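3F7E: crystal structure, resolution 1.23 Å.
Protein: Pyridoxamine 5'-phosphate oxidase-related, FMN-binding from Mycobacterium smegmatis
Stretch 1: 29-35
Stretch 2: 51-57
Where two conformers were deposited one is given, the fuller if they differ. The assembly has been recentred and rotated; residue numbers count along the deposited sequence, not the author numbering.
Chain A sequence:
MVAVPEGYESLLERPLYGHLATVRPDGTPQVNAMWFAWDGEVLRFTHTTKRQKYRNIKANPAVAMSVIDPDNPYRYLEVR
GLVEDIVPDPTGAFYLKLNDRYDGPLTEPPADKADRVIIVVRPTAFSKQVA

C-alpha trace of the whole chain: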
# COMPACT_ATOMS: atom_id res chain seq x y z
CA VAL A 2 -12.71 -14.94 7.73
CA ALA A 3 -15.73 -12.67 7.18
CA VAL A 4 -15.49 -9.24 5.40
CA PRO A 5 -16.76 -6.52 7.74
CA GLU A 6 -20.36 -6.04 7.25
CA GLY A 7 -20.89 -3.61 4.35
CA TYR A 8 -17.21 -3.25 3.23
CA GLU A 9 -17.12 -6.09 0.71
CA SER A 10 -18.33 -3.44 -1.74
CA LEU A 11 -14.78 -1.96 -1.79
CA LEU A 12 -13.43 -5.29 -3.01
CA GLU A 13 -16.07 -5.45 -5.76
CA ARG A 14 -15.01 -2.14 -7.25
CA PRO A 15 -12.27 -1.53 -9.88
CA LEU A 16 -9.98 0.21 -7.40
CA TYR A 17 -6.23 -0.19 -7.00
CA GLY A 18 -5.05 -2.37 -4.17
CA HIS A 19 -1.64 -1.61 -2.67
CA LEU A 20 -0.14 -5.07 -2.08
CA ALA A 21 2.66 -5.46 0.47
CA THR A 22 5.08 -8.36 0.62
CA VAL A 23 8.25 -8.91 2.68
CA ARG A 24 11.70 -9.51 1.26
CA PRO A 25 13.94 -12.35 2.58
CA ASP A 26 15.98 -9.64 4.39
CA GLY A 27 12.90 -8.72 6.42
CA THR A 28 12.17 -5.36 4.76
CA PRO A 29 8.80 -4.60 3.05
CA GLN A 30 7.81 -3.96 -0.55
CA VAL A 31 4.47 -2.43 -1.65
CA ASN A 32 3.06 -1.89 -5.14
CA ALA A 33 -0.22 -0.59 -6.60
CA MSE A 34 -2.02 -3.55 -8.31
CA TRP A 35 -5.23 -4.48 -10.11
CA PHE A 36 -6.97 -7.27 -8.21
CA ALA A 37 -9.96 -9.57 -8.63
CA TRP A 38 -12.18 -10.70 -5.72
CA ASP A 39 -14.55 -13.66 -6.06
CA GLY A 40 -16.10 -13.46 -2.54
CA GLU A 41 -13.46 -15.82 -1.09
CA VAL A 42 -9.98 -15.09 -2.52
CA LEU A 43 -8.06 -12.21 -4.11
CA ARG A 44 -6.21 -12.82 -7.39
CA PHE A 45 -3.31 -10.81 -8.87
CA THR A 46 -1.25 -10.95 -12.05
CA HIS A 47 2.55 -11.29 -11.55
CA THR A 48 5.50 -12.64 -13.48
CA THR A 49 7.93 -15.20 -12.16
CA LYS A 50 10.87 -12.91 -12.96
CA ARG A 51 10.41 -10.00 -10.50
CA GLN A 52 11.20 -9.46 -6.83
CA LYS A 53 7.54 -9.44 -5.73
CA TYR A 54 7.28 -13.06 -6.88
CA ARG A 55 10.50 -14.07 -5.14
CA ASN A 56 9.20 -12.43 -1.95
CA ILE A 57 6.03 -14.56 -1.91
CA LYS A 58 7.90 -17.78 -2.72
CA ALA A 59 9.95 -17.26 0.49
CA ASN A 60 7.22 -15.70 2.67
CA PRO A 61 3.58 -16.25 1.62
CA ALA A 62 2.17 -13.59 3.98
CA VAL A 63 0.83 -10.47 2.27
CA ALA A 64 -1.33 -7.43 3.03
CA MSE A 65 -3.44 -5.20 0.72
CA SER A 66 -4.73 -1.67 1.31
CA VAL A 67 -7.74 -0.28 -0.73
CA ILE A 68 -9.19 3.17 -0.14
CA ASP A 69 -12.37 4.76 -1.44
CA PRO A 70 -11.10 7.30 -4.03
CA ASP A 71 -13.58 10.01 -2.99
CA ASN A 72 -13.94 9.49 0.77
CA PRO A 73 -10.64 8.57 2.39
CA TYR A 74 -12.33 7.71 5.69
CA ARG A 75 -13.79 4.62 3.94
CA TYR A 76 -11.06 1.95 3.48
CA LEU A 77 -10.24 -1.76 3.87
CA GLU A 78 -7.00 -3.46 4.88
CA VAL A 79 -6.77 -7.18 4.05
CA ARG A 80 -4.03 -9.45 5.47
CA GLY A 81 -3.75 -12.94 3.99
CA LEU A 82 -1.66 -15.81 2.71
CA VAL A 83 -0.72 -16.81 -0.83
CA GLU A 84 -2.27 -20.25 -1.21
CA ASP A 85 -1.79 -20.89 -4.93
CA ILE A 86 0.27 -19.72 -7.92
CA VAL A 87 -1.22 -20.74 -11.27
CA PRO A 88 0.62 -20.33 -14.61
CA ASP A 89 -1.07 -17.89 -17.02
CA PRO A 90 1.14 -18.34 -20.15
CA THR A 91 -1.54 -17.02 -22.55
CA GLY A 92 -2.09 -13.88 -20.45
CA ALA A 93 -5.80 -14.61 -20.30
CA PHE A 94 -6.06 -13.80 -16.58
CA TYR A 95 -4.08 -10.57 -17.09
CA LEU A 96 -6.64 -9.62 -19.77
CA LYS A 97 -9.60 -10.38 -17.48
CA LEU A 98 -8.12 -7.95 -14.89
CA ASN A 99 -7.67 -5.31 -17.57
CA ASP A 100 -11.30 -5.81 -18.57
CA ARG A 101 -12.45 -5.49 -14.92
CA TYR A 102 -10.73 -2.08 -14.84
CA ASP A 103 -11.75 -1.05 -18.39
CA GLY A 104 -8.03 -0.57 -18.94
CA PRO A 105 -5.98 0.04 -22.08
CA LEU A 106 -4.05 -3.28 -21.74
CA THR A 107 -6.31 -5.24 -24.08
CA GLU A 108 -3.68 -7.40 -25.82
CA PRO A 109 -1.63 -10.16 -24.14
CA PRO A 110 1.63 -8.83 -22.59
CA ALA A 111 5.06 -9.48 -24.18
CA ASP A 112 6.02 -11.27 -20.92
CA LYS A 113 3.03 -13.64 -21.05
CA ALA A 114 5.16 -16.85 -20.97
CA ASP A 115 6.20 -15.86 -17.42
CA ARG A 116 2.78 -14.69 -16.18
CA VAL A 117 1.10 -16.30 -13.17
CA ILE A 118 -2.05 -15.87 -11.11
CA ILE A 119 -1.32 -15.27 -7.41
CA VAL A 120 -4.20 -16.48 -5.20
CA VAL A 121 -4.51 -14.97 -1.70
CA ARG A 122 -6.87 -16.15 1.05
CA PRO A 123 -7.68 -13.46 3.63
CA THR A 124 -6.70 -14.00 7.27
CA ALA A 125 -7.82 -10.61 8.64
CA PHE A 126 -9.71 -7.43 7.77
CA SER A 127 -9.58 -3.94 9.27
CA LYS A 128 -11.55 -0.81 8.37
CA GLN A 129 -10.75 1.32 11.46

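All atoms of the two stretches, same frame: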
# COMPACT_ATOMS: atom_id res chain seq x y z
N PRO A 29 10.03 -4.49 3.86
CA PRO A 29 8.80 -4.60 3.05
C PRO A 29 8.92 -4.01 1.66
O PRO A 29 9.80 -3.18 1.37
CB PRO A 29 7.78 -3.83 3.90
CG PRO A 29 8.61 -2.75 4.56
CD PRO A 29 9.98 -3.35 4.81
N GLN A 30 8.00 -4.45 0.81
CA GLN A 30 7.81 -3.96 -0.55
C GLN A 30 6.31 -3.71 -0.70
O GLN A 30 5.52 -4.52 -0.21
CB GLN A 30 8.24 -5.06 -1.56
CG GLN A 30 8.06 -4.61 -2.97
CD GLN A 30 8.71 -5.50 -3.98
OE1 GLN A 30 8.22 -5.59 -5.10
NE2 GLN A 30 9.82 -6.15 -3.61
N VAL A 31 5.89 -2.65 -1.41
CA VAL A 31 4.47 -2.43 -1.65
C VAL A 31 4.30 -1.82 -3.04
O VAL A 31 5.04 -0.91 -3.45
CB VAL A 31 3.82 -1.59 -0.51
CG1 VAL A 31 4.46 -0.22 -0.38
CG2 VAL A 31 2.34 -1.44 -0.70
N ASN A 32 3.29 -2.29 -3.76
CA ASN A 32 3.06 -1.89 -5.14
C ASN A 32 1.57 -1.76 -5.41
O ASN A 32 0.77 -2.60 -4.96
CB ASN A 32 3.62 -2.93 -6.12
CG ASN A 32 5.09 -3.15 -5.93
OD1 ASN A 32 5.90 -2.30 -6.34
ND2 ASN A 32 5.47 -4.26 -5.28
N ALA A 33 1.18 -0.75 -6.18
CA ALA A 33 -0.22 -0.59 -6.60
C ALA A 33 -0.52 -1.67 -7.64
O ALA A 33 0.25 -1.88 -8.57
CB ALA A 33 -0.41 0.80 -7.20
N MSE A 34 -1.65 -2.37 -7.49
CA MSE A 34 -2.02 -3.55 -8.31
C MSE A 34 -3.51 -3.53 -8.69
O MSE A 34 -4.33 -3.15 -7.87
CB MSE A 34 -1.79 -4.87 -7.51
CG MSE A 34 -0.40 -5.08 -7.00
SE MSE A 34 0.84 -5.42 -8.45
CE MSE A 34 2.36 -5.95 -7.40
N TRP A 35 -3.86 -4.01 -9.88
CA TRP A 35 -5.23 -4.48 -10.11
C TRP A 35 -5.42 -5.78 -9.32
O TRP A 35 -4.47 -6.56 -9.14
CB TRP A 35 -5.44 -4.68 -11.61
CG TRP A 35 -5.51 -3.36 -12.42
CD1 TRP A 35 -5.78 -2.11 -11.94
CD2 TRP A 35 -5.39 -3.22 -13.84
NE1 TRP A 35 -5.79 -1.19 -12.97
CE2 TRP A 35 -5.56 -1.86 -14.15
CE3 TRP A 35 -5.13 -4.12 -14.88
CZ2 TRP A 35 -5.49 -1.38 -15.45
CZ3 TRP A 35 -5.05 -3.64 -16.18
CH2 TRP A 35 -5.24 -2.28 -16.45
N ARG A 51 10.21 -11.18 -11.36
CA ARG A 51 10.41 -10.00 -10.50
C ARG A 51 10.51 -10.30 -9.01
O ARG A 51 10.15 -11.40 -8.56
CB ARG A 51 9.29 -8.95 -10.68
CG ARG A 51 8.77 -8.69 -12.08
CD ARG A 51 9.54 -7.61 -12.86
NE ARG A 51 9.97 -6.42 -12.10
CZ ARG A 51 9.42 -5.21 -12.20
NH1 ARG A 51 8.38 -5.00 -12.99
NH2 ARG A 51 9.91 -4.19 -11.49
N GLN A 52 10.96 -9.30 -8.25
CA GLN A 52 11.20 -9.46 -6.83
C GLN A 52 9.92 -9.79 -6.06
O GLN A 52 9.97 -10.55 -5.09
CB GLN A 52 11.85 -8.22 -6.22
CG GLN A 52 12.31 -8.42 -4.79
CD GLN A 52 13.36 -9.52 -4.65
OE1 GLN A 52 14.34 -9.58 -5.42
NE2 GLN A 52 13.15 -10.40 -3.67
N LYS A 53 8.79 -9.20 -6.46
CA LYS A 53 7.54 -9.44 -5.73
C LYS A 53 7.22 -10.94 -5.70
O LYS A 53 6.77 -11.47 -4.69
CB LYS A 53 6.36 -8.72 -6.39
CG LYS A 53 6.55 -7.31 -6.84
CD LYS A 53 5.43 -6.93 -7.80
CE LYS A 53 5.66 -5.58 -8.46
NZ LYS A 53 4.48 -5.22 -9.29
N TYR A 54 7.45 -11.62 -6.83
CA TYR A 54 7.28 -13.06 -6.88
C TYR A 54 8.24 -13.81 -5.97
O TYR A 54 7.83 -14.69 -5.21
CB TYR A 54 7.40 -13.56 -8.32
CG TYR A 54 7.40 -15.06 -8.52
CD1 TYR A 54 6.22 -15.75 -8.65
CD2 TYR A 54 8.59 -15.77 -8.60
CE1 TYR A 54 6.22 -17.14 -8.84
CE2 TYR A 54 8.62 -17.13 -8.79
CZ TYR A 54 7.43 -17.82 -8.91
OH TYR A 54 7.47 -19.17 -9.10
N ARG A 55 9.52 -13.45 -6.04
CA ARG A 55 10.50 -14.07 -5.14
C ARG A 55 10.14 -13.86 -3.67
O ARG A 55 10.31 -14.77 -2.85
CB ARG A 55 11.90 -13.55 -5.43
CG ARG A 55 12.37 -13.93 -6.79
CD ARG A 55 13.85 -13.59 -7.05
NE ARG A 55 14.13 -12.16 -7.17
CZ ARG A 55 14.03 -11.45 -8.29
NH1 ARG A 55 14.37 -10.16 -8.28
NH2 ARG A 55 13.61 -12.00 -9.43
N ASN A 56 9.59 -12.69 -3.34
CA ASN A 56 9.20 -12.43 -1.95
C ASN A 56 8.17 -13.46 -1.49
O ASN A 56 8.28 -14.06 -0.40
CB ASN A 56 8.59 -11.03 -1.79
CG ASN A 56 9.60 -9.92 -2.00
OD1 ASN A 56 10.81 -10.15 -2.04
ND2 ASN A 56 9.08 -8.70 -2.11
N ILE A 57 7.14 -13.69 -2.31
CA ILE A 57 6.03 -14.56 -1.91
C ILE A 57 6.43 -16.03 -1.91
O ILE A 57 5.89 -16.80 -1.12
CB ILE A 57 4.74 -14.28 -2.72
CG1 ILE A 57 4.93 -14.45 -4.19
CG2 ILE A 57 4.21 -12.90 -2.45
CD1 ILE A 57 3.59 -14.67 -4.94

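Which side chains of the strand reach the helix? Those of Gln 30, Asn 32 and Met 34, a selenomethionine, point toward it, while Pro 29, Val 31 and Ala 33 point away. Gln 30 is the most covered of the three, with chi1 and chi2 both t.

How does Lys 53 meet all three? Its CA-to-CB bond points sideways, but chi1 in m turns the chain toward the strand, and chi2 to chi4, all t, extend it along the row. Thus Lys 53 CG lies 3.0 Å from Gln 30 OE1, its CE 3.4 Å from Asn 32 ND2, and its NZ 2.9 Å from Met 34 CE, a tight approach in the conformer given. None of these is a hydrogen bond; the contact is one of packing.

Where do the amides find partners, then? Largely within their own stretch. Asn 32 ND2 donates to Gln 30 OE1 (3.1 Å). On the helix, Gln 52 bends at chi2 (p), so that its NE2 donates to Asn 56 OD1 at 2.9 Å, nearly linearly, while its OE1 accepts from Arg 55 NE and NH1 at 3.1 and 2.9 Å.

What happens where the amides meet? Gln 30 NE2 and Asn 56 ND2 are 3.0 Å apart, but both are donors, so no hydrogen bond joins them.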